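Local coordinates for maltose operon transcriptional repressor (Staphylococcus aureus subsp. aureus Mu50, PDB 3HCW), which probably represses transcription of the maltose operon, as a DNA-binding regulator whose C-terminal part has a periplasmic-binding-protein-like fold, at residues Ile10-Lys15 with Ala71-Tyr76; Leu23-Ile28 with Asn228-Thr233; Ile111-Ile116 with Arg248-Gln253. All blocks are in the same frame, centred on the assembly; numbering follows the deposited sequence. Where two conformers were deposited one is given.

Contact 1 (Ile10-Lys15 with Ala71-Tyr76)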
loop_
_atom_site.group_PDB
_atom_site.type_symbol
_atom_site.label_atom_id
_atom_site.label_comp_id
_atom_site.label_asym_id
_atom_site.label_seq_id
_atom_site.Cartn_x
_atom_site.Cartn_y
_atom_site.Cartn_z
ATOM N N ILE A 10 9.927 19.900 9.201
ATOM C CA ILE A 10 9.684 18.937 10.279
ATOM C C ILE A 10 10.284 17.580 9.911
ATOM O O ILE A 10 9.972 17.031 8.857
ATOM C CB ILE A 10 8.162 18.745 10.577
ATOM C CG1 ILE A 10 7.403 20.085 10.594
ATOM C CG2 ILE A 10 7.957 17.923 11.872
ATOM C CD1 ILE A 10 7.753 21.006 11.745
ATOM N N GLY A 11 11.147 17.049 10.776
ATOM C CA GLY A 11 11.687 15.705 10.587
ATOM C C GLY A 11 10.731 14.642 11.104
ATOM O O GLY A 11 10.275 14.703 12.245
ATOM N N LEU A 12 10.415 13.670 10.261
ATOM C CA LEU A 12 9.509 12.587 10.636
ATOM C C LEU A 12 10.276 11.263 10.795
ATOM O O LEU A 12 10.667 10.651 9.799
ATOM C CB LEU A 12 8.394 12.453 9.595
ATOM C CG LEU A 12 7.791 13.773 9.074
ATOM C CD1 LEU A 12 6.814 13.507 7.961
ATOM C CD2 LEU A 12 7.128 14.616 10.163
ATOM N N VAL A 13 10.482 10.828 12.040
ATOM C CA VAL A 13 11.216 9.576 12.313
ATOM C C VAL A 13 10.376 8.293 12.191
ATOM O O VAL A 13 9.444 8.060 12.967
ATOM C CB VAL A 13 11.920 9.595 13.690
ATOM C CG1 VAL A 13 12.876 8.404 13.817
ATOM C CG2 VAL A 13 12.677 10.893 13.884
ATOM N N LEU A 14 10.741 7.467 11.214
ATOM C CA LEU A 14 10.116 6.172 10.957
ATOM C C LEU A 14 10.871 5.032 11.652
ATOM O O LEU A 14 12.045 5.173 12.012
ATOM C CB LEU A 14 10.081 5.903 9.448
ATOM C CG LEU A 14 8.858 6.155 8.558
ATOM C CD1 LEU A 14 7.932 4.954 8.580
ATOM C CD2 LEU A 14 8.109 7.429 8.903
ATOM N N LYS A 15 10.179 3.906 11.819
ATOM C CA LYS A 15 10.727 2.677 12.406
ATOM C C LYS A 15 11.713 1.988 11.446
ATOM O O LYS A 15 12.794 1.554 11.858
ATOM C CB LYS A 15 9.567 1.735 12.756
ATOM C CG LYS A 15 9.922 0.490 13.563
ATOM C CD LYS A 15 8.928 -0.653 13.282
ATOM C CE LYS A 15 7.515 -0.333 13.773
ATOM N NZ LYS A 15 6.531 -1.384 13.399
ATOM N N ALA A 71 11.781 20.760 14.139
ATOM C CA ALA A 71 11.174 19.834 15.088
ATOM C C ALA A 71 10.979 18.444 14.500
ATOM O O ALA A 71 11.196 18.214 13.303
ATOM C CB ALA A 71 9.850 20.385 15.575
ATOM N N PHE A 72 10.556 17.520 15.359
ATOM C CA PHE A 72 10.402 16.125 14.981
ATOM C C PHE A 72 9.044 15.573 15.351
ATOM O O PHE A 72 8.373 16.081 16.241
ATOM C CB PHE A 72 11.477 15.283 15.651
ATOM C CG PHE A 72 12.810 15.378 14.994
ATOM C CD1 PHE A 72 13.134 14.525 13.954
ATOM C CD2 PHE A 72 13.740 16.329 15.405
ATOM C CE1 PHE A 72 14.383 14.591 13.329
ATOM C CE2 PHE A 72 14.985 16.405 14.795
ATOM C CZ PHE A 72 15.312 15.526 13.754
ATOM N N ILE A 73 8.638 14.531 14.650
ATOM C CA ILE A 73 7.483 13.744 15.044
ATOM C C ILE A 73 7.963 12.299 15.006
ATOM O O ILE A 73 8.276 11.790 13.925
ATOM C CB ILE A 73 6.278 13.951 14.080
ATOM C CG1 ILE A 73 5.803 15.414 14.074
ATOM C CG2 ILE A 73 5.128 13.029 14.445
ATOM C CD1 ILE A 73 4.613 15.669 13.157
ATOM N N LEU A 74 8.078 11.664 16.178
ATOM C CA LEU A 74 8.406 10.229 16.253
ATOM C C LEU A 74 7.164 9.421 15.921
ATOM O O LEU A 74 6.150 9.530 16.609
ATOM C CB LEU A 74 8.896 9.830 17.645
ATOM C CG LEU A 74 10.116 10.523 18.251
ATOM C CD1 LEU A 74 10.466 9.879 19.565
ATOM C CD2 LEU A 74 11.281 10.430 17.324
ATOM N N LEU A 75 7.247 8.606 14.873
ATOM C CA LEU A 75 6.096 7.842 14.390
ATOM C C LEU A 75 5.924 6.473 15.064
ATOM O O LEU A 75 5.266 5.591 14.517
ATOM C CB LEU A 75 6.168 7.636 12.882
ATOM C CG LEU A 75 5.938 8.696 11.797
ATOM C CD1 LEU A 75 4.890 8.162 10.832
ATOM C CD2 LEU A 75 5.503 10.014 12.310
ATOM N N TYR A 76 6.508 6.309 16.249
ATOM C CA TYR A 76 6.348 5.096 17.043
ATOM C C TYR A 76 6.600 5.425 18.514
ATOM O O TYR A 76 7.161 6.469 18.828
ATOM C CB TYR A 76 7.309 3.998 16.561
ATOM C CG TYR A 76 8.761 4.328 16.799
ATOM C CD1 TYR A 76 9.503 5.020 15.844
ATOM C CD2 TYR A 76 9.395 3.950 17.987
ATOM C CE1 TYR A 76 10.834 5.332 16.068
ATOM C CE2 TYR A 76 10.713 4.261 18.219
ATOM C CZ TYR A 76 11.425 4.948 17.258
ATOM O OH TYR A 76 12.734 5.240 17.493
#
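Ala-71 O accepts from Gly-11 N at 2.8 Å, the first of four backbone bonds that zip strands 9-13 and 71-74 into a parallel pair. The small methyl of Ala-71 shares its face of the sheet with Ile-10, beneath helix 247-263. Phe-72 turns to the other face. Gly-11 has no side chain, and the Phe-72 ring occupies the space one would take, with Phe-72 CE1 4.0 Å from Gly-11 CA. Phe-72 CD1 also meets Val-13 CG2 at 3.7 Å, the two side chains crossing at a slant. Ile-73 is gripped at both ends of its backbone: its N donates to Gly-11 O and its O accepts from Val-13 N, the latter donor tilted 30° out of the carbonyl plane. Its CG1 is anti to the carbonyl carbon (chi1 -62°) and touches Ile-10 CG2, while its CD1 runs alongside Leu-12 CD2, 4.0 Å away. Leu-74 returns to the face of Phe-72 and lays CD2 beside Val-13 CG2, both pointing the same way; Leu-74 packs on helix 82-89 and Val-13 on helix 53-65. Leu-75 N continues the ladder to Val-13 O at 3.0 Å, and Leu-75 CD1 meets Leu-14 CD2 at 3.8 Å. Tyr-76 sets its ring near the backbone of Val-13 and Leu-14, its hydroxyl bonded to Asp-81. Four backbone bonds thus tie the strands, while one face is aliphatic (Ile-10, Leu-12, Ile-73, with Ala-71) and the other also takes Phe-72, as expected of a buried parallel pair covered by helices in a Rossmann-like alpha/beta lobe.

Contact 2 (Leu23-Ile28 with Asn228-Thr233)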
loop_
_atom_site.group_PDB
_atom_site.type_symbol
_atom_site.label_atom_id
_atom_site.label_comp_id
_atom_site.label_asym_id
_atom_site.label_seq_id
_atom_site.Cartn_x
_atom_site.Cartn_y
_atom_site.Cartn_z
ATOM N N LEU A 23 5.213 0.551 2.458
ATOM C CA LEU A 23 3.988 0.180 1.735
ATOM C C LEU A 23 2.837 -0.027 2.700
ATOM O O LEU A 23 1.696 -0.263 2.267
ATOM C CB LEU A 23 4.180 -1.113 0.939
ATOM C CG LEU A 23 4.772 -1.218 -0.475
ATOM C CD1 LEU A 23 6.102 -0.485 -0.662
ATOM C CD2 LEU A 23 4.928 -2.698 -0.813
ATOM N N ASN A 24 3.138 0.049 4.002
ATOM C CA ASN A 24 2.122 -0.106 5.040
ATOM C C ASN A 24 1.210 1.109 4.987
ATOM O O ASN A 24 1.676 2.228 5.176
ATOM C CB ASN A 24 2.767 -0.224 6.429
ATOM C CG ASN A 24 1.871 -0.907 7.442
ATOM O OD1 ASN A 24 0.689 -0.583 7.572
ATOM N ND2 ASN A 24 2.436 -1.861 8.176
ATOM N N PRO A 25 -0.088 0.888 4.725
ATOM C CA PRO A 25 -1.107 1.938 4.648
ATOM C C PRO A 25 -1.268 2.752 5.932
ATOM O O PRO A 25 -1.907 3.803 5.906
ATOM C CB PRO A 25 -2.404 1.154 4.391
ATOM C CG PRO A 25 -1.964 -0.105 3.766
ATOM C CD PRO A 25 -0.677 -0.439 4.482
ATOM N N PHE A 26 -0.716 2.259 7.039
ATOM C CA PHE A 26 -0.682 3.025 8.275
ATOM C C PHE A 26 0.217 4.222 8.087
ATOM O O PHE A 26 -0.210 5.361 8.277
ATOM C CB PHE A 26 -0.164 2.197 9.457
ATOM C CG PHE A 26 0.008 3.002 10.712
ATOM C CD1 PHE A 26 -1.097 3.369 11.473
ATOM C CD2 PHE A 26 1.279 3.407 11.132
ATOM C CE1 PHE A 26 -0.940 4.125 12.643
ATOM C CE2 PHE A 26 1.443 4.163 12.293
ATOM C CZ PHE A 26 0.336 4.520 13.049
ATOM N N TYR A 27 1.464 3.951 7.721
ATOM C CA TYR A 27 2.443 5.005 7.548
ATOM C C TYR A 27 2.118 5.889 6.346
ATOM O O TYR A 27 2.234 7.099 6.431
ATOM C CB TYR A 27 3.851 4.425 7.489
ATOM C CG TYR A 27 4.235 3.725 8.773
ATOM C CD1 TYR A 27 4.621 4.457 9.901
ATOM C CD2 TYR A 27 4.197 2.331 8.872
ATOM C CE1 TYR A 27 4.977 3.822 11.090
ATOM C CE2 TYR A 27 4.551 1.684 10.057
ATOM C CZ TYR A 27 4.939 2.436 11.162
ATOM O OH TYR A 27 5.285 1.807 12.335
ATOM N N ILE A 28 1.663 5.297 5.247
ATOM C CA ILE A 28 1.229 6.111 4.093
ATOM C C ILE A 28 0.181 7.154 4.496
ATOM O O ILE A 28 0.320 8.334 4.183
ATOM C CB ILE A 28 0.738 5.243 2.915
ATOM C CG1 ILE A 28 1.911 4.428 2.360
ATOM C CG2 ILE A 28 0.116 6.116 1.801
ATOM C CD1 ILE A 28 1.502 3.125 1.815
ATOM N N ASN A 228 -6.046 -1.718 11.787
ATOM C CA ASN A 228 -5.991 -0.965 10.600
ATOM C C ASN A 228 -6.573 -1.020 9.293
ATOM O O ASN A 228 -5.934 -1.271 8.328
ATOM C CB ASN A 228 -4.930 0.102 10.624
ATOM C CG ASN A 228 -3.669 -0.378 10.096
ATOM O OD1 ASN A 228 -3.136 0.149 9.120
ATOM N ND2 ASN A 228 -3.155 -1.395 10.730
ATOM N N ASP A 229 -7.841 -0.729 9.295
ATOM C CA ASP A 229 -8.651 -0.829 8.086
ATOM C C ASP A 229 -8.114 0.062 6.982
ATOM O O ASP A 229 -7.809 1.226 7.209
ATOM C CB ASP A 229 -10.100 -0.432 8.371
ATOM C CG ASP A 229 -11.027 -0.740 7.209
ATOM O OD1 ASP A 229 -10.855 -1.804 6.582
ATOM O OD2 ASP A 229 -11.928 0.076 6.915
ATOM N N SER A 230 -7.973 -0.522 5.799
ATOM C CA SER A 230 -7.706 0.215 4.582
ATOM C C SER A 230 -8.415 -0.529 3.461
ATOM O O SER A 230 -9.173 -1.475 3.707
ATOM C CB SER A 230 -6.201 0.260 4.305
ATOM O OG SER A 230 -5.718 -1.030 3.955
ATOM N N TYR A 231 -8.125 -0.116 2.234
ATOM C CA TYR A 231 -8.617 -0.769 1.037
ATOM C C TYR A 231 -8.186 -2.232 0.972
ATOM O O TYR A 231 -8.899 -3.058 0.409
ATOM C CB TYR A 231 -8.159 0.004 -0.214
ATOM C CG TYR A 231 -8.820 -0.445 -1.499
ATOM C CD1 TYR A 231 -10.209 -0.354 -1.672
ATOM C CD2 TYR A 231 -8.061 -0.956 -2.545
ATOM C CE1 TYR A 231 -10.820 -0.772 -2.859
ATOM C CE2 TYR A 231 -8.657 -1.373 -3.737
ATOM C CZ TYR A 231 -10.029 -1.284 -3.889
ATOM O OH TYR A 231 -10.597 -1.710 -5.072
ATOM N N LEU A 232 -7.053 -2.551 1.598
ATOM C CA LEU A 232 -6.463 -3.894 1.532
ATOM C C LEU A 232 -7.187 -4.959 2.343
ATOM O O LEU A 232 -7.232 -6.112 1.932
ATOM C CB LEU A 232 -4.982 -3.852 1.918
ATOM C CG LEU A 232 -4.081 -3.062 0.963
ATOM C CD1 LEU A 232 -2.668 -2.980 1.512
ATOM C CD2 LEU A 232 -4.090 -3.669 -0.446
ATOM N N THR A 233 -7.736 -4.580 3.495
ATOM C CA THR A 233 -8.555 -5.495 4.278
ATOM C C THR A 233 -9.954 -5.610 3.673
ATOM O O THR A 233 -10.564 -6.669 3.730
ATOM C CB THR A 233 -8.665 -5.063 5.745
ATOM O OG1 THR A 233 -8.882 -3.651 5.815
ATOM C CG2 THR A 233 -7.396 -5.406 6.506
#
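Pro-25 meets Ser-230 and Leu-232 through its ring atoms CB and CG: Pro-25 CG lies 3.7 Å from Leu-232 CD1, the two side chains crossing at about a right angle. Pro-25 CB rests on Ser-230 CB at 3.9 Å. A proline suits this first turn of helix 25-39, where its nitrogen, lacking a hydrogen, leaves no donor unmet. Just before it, Asn-24 is the N-cap; its CG is anti to the backbone N (chi1 -158°), and OD1 accepts from Phe-26 N at 3.2 Å. Ser-230 caps the facing helix 231-234 in the same manner, Ser-230 OG accepting from Leu-232 N at 3.1 Å. Two capped helix starts therefore meet where the two lobes of a periplasmic-binding-protein-like fold abut: one belongs to the N-terminal lobe, the other follows strand 222-227 of the C-terminal lobe. Met-202 of helix 201-213 packs against both Pro-25 and Leu-232, and Leu-23 of the second subunit also reaches Pro-25. Asn-228 carries the other half of the contact, though it was modelled in two conformers and its details are less certain. In one of them Asn-228 OD1 is 3.6 Å from Phe-26 CB and lies near the plane of the Phe-26 ring, at its edge, while ND2 donates to Asp-200.

Contact 3 (Ile111-Ile116 with Arg248-Gln253)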
loop_
_atom_site.group_PDB
_atom_site.type_symbol
_atom_site.label_atom_id
_atom_site.label_comp_id
_atom_site.label_asym_id
_atom_site.label_seq_id
_atom_site.Cartn_x
_atom_site.Cartn_y
_atom_site.Cartn_z
ATOM N N ILE A 111 0.223 11.556 20.639
ATOM C CA ILE A 111 -1.005 11.360 19.876
ATOM C C ILE A 111 -1.168 9.857 19.650
ATOM O O ILE A 111 -0.311 9.220 19.059
ATOM C CB ILE A 111 -0.994 12.163 18.535
ATOM C CG1 ILE A 111 -1.128 13.672 18.792
ATOM C CG2 ILE A 111 -2.143 11.759 17.645
ATOM C CD1 ILE A 111 0.160 14.404 18.809
ATOM N N ASP A 112 -2.261 9.290 20.143
ATOM C CA ASP A 112 -2.459 7.847 20.063
ATOM C C ASP A 112 -3.924 7.504 19.771
ATOM O O ASP A 112 -4.794 8.387 19.804
ATOM C CB ASP A 112 -2.023 7.218 21.391
ATOM C CG ASP A 112 -1.514 5.786 21.246
ATOM O OD1 ASP A 112 -1.410 5.271 20.116
ATOM O OD2 ASP A 112 -1.225 5.162 22.291
ATOM N N ASN A 113 -4.177 6.237 19.437
ATOM C CA ASN A 113 -5.502 5.642 19.599
ATOM C C ASN A 113 -5.528 5.040 20.994
ATOM O O ASN A 113 -4.465 4.871 21.624
ATOM C CB ASN A 113 -5.731 4.500 18.607
ATOM C CG ASN A 113 -5.619 4.929 17.165
ATOM O OD1 ASN A 113 -4.719 4.490 16.449
ATOM N ND2 ASN A 113 -6.537 5.781 16.722
ATOM N N ASP A 114 -6.725 4.690 21.468
ATOM C CA ASP A 114 -6.857 3.857 22.664
ATOM C C ASP A 114 -6.796 2.408 22.195
ATOM O O ASP A 114 -7.780 1.839 21.731
ATOM C CB ASP A 114 -8.150 4.185 23.437
ATOM C CG ASP A 114 -8.242 3.474 24.795
ATOM O OD1 ASP A 114 -9.087 3.877 25.625
ATOM O OD2 ASP A 114 -7.500 2.500 25.040
ATOM N N ASN A 115 -5.616 1.812 22.316
ATOM C CA ASN A 115 -5.360 0.526 21.672
ATOM C C ASN A 115 -5.848 -0.661 22.486
ATOM O O ASN A 115 -6.092 -1.744 21.943
ATOM C CB ASN A 115 -3.882 0.389 21.268
ATOM C CG ASN A 115 -3.618 0.886 19.861
ATOM O OD1 ASN A 115 -4.278 0.467 18.905
ATOM N ND2 ASN A 115 -2.627 1.759 19.716
ATOM N N ILE A 116 -6.012 -0.444 23.785
ATOM C CA ILE A 116 -6.680 -1.423 24.631
ATOM C C ILE A 116 -8.176 -1.503 24.275
ATOM O O ILE A 116 -8.689 -2.577 23.986
ATOM C CB ILE A 116 -6.434 -1.149 26.114
ATOM C CG1 ILE A 116 -4.921 -1.246 26.402
ATOM C CG2 ILE A 116 -7.241 -2.118 26.955
ATOM C CD1 ILE A 116 -4.493 -1.012 27.833
ATOM N N ARG A 248 -4.933 8.858 8.995
ATOM C CA ARG A 248 -4.880 10.197 8.408
ATOM C C ARG A 248 -5.220 11.263 9.450
ATOM O O ARG A 248 -4.584 12.321 9.473
ATOM C CB ARG A 248 -5.780 10.309 7.185
ATOM C CG ARG A 248 -5.433 11.484 6.304
ATOM C CD ARG A 248 -6.165 11.402 4.989
ATOM N NE ARG A 248 -5.982 12.627 4.224
ATOM C CZ ARG A 248 -6.378 12.795 2.970
ATOM N NH1 ARG A 248 -6.164 13.958 2.362
ATOM N NH2 ARG A 248 -6.988 11.812 2.329
ATOM N N MET A 249 -6.193 10.961 10.317
ATOM C CA MET A 249 -6.525 11.812 11.464
ATOM C C MET A 249 -5.362 11.913 12.448
ATOM O O MET A 249 -5.020 13.002 12.880
ATOM C CB MET A 249 -7.760 11.297 12.206
ATOM C CG MET A 249 -9.051 12.056 11.934
ATOM S SD MET A 249 -10.344 11.663 13.142
ATOM C CE MET A 249 -9.800 12.613 14.559
ATOM N N LEU A 250 -4.770 10.770 12.810
ATOM C CA LEU A 250 -3.593 10.764 13.697
ATOM C C LEU A 250 -2.485 11.692 13.189
ATOM O O LEU A 250 -1.912 12.462 13.956
ATOM C CB LEU A 250 -3.025 9.342 13.839
ATOM C CG LEU A 250 -3.771 8.307 14.677
ATOM C CD1 LEU A 250 -3.442 6.912 14.181
ATOM C CD2 LEU A 250 -3.439 8.442 16.164
ATOM N N GLY A 251 -2.215 11.622 11.881
ATOM C CA GLY A 251 -1.197 12.442 11.239
ATOM C C GLY A 251 -1.526 13.927 11.242
ATOM O O GLY A 251 -0.667 14.760 11.556
ATOM N N GLN A 252 -2.769 14.257 10.899
ATOM C CA GLN A 252 -3.227 15.647 10.911
ATOM C C GLN A 252 -3.105 16.245 12.308
ATOM O O GLN A 252 -2.646 17.370 12.450
ATOM C CB GLN A 252 -4.666 15.768 10.400
ATOM C CG GLN A 252 -4.802 15.559 8.900
ATOM C CD GLN A 252 -6.254 15.478 8.438
ATOM O OE1 GLN A 252 -7.182 15.492 9.246
ATOM N NE2 GLN A 252 -6.450 15.397 7.126
ATOM N N GLN A 253 -3.501 15.479 13.324
ATOM C CA GLN A 253 -3.414 15.919 14.726
ATOM C C GLN A 253 -1.964 16.113 15.198
ATOM O O GLN A 253 -1.671 17.050 15.934
ATOM C CB GLN A 253 -4.129 14.926 15.639
ATOM C CG GLN A 253 -5.648 14.867 15.463
ATOM C CD GLN A 253 -6.355 16.092 16.009
ATOM O OE1 GLN A 253 -6.116 16.510 17.146
ATOM N NE2 GLN A 253 -7.235 16.673 15.203
#
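Ile-111 packs on Leu-250 and Gln-253, bringing strand 110-113 against one flank of helix 247-263. The branch that does the touching is CG2, held anti to the backbone N (chi1 -71° for CG1), which places it 3.8 Å from Leu-250 O and 3.9 Å from Leu-250 CD2. The two side chains slide past each other in opposite directions. Ile-111 CG2 reaches Gln-253 CB too, at 4.2 Å, so this branch of a beta-branched residue sits by both Leu-250 and Gln-253, three residues apart on the helix. The Asp-112 side chain leaves the backbone away from the helix, and OD1 bonds a bound glycerol; on the helix side it offers backbone, with Asp-112 C 3.8 Å from Leu-250 CD2. Asn-113 lays its amide by the tip of the same leucine: Asn-113 OD1 is 3.6 Å from Leu-250 CD1, and the two groups cross at about a right angle, with CD2 standing above the amide plane. A leucine serves well here, because its forked end spreads over both a backbone segment and an amide. The Asn-113 amide is itself well engaged, ND2 giving to the carbonyls of Ile-245 and Ile-275 and OD1 bonding glycerol, which probably marks the ligand cleft. Beyond it Asp-114 caps helix 115-129, which packs with the other lobe. The short segments 111-113 and 248-253 run nearly antiparallel, at 161°, their axes 8.7 Å apart at closest approach. Strand 110-113 lies in the sheet between strands 94-97 and 272-280, and helix 247-263 packs over it so that Leu-250 also meets Ile-275 of strand 272-280 and Phe-26 of helix 25-39.

Overall arrangement
Contacts 1 and 3 both reach the same sheet, contact 1 through strands 9-13 and 71-74 and contact 3 through strand 110-113, their centres about 14 Å apart. Contact 1 closes before contact 3 opens, whereas contact 2 alternates with each of them along the chain. Contact 2 lies about 19 Å from contact 1 and about 14 Å from contact 3 (centre to centre), yet it touches both: Tyr-27 packs on Leu-14, Lys-15 and Leu-75, and Phe-26 on Leu-250. Helix 25-39 thus joins the strand core to helix 247-263. Contacts 1 and 3 build the N-terminal lobe; contact 2 joins it to the C-terminal lobe, and lobe closure on a ligand is expected in this family.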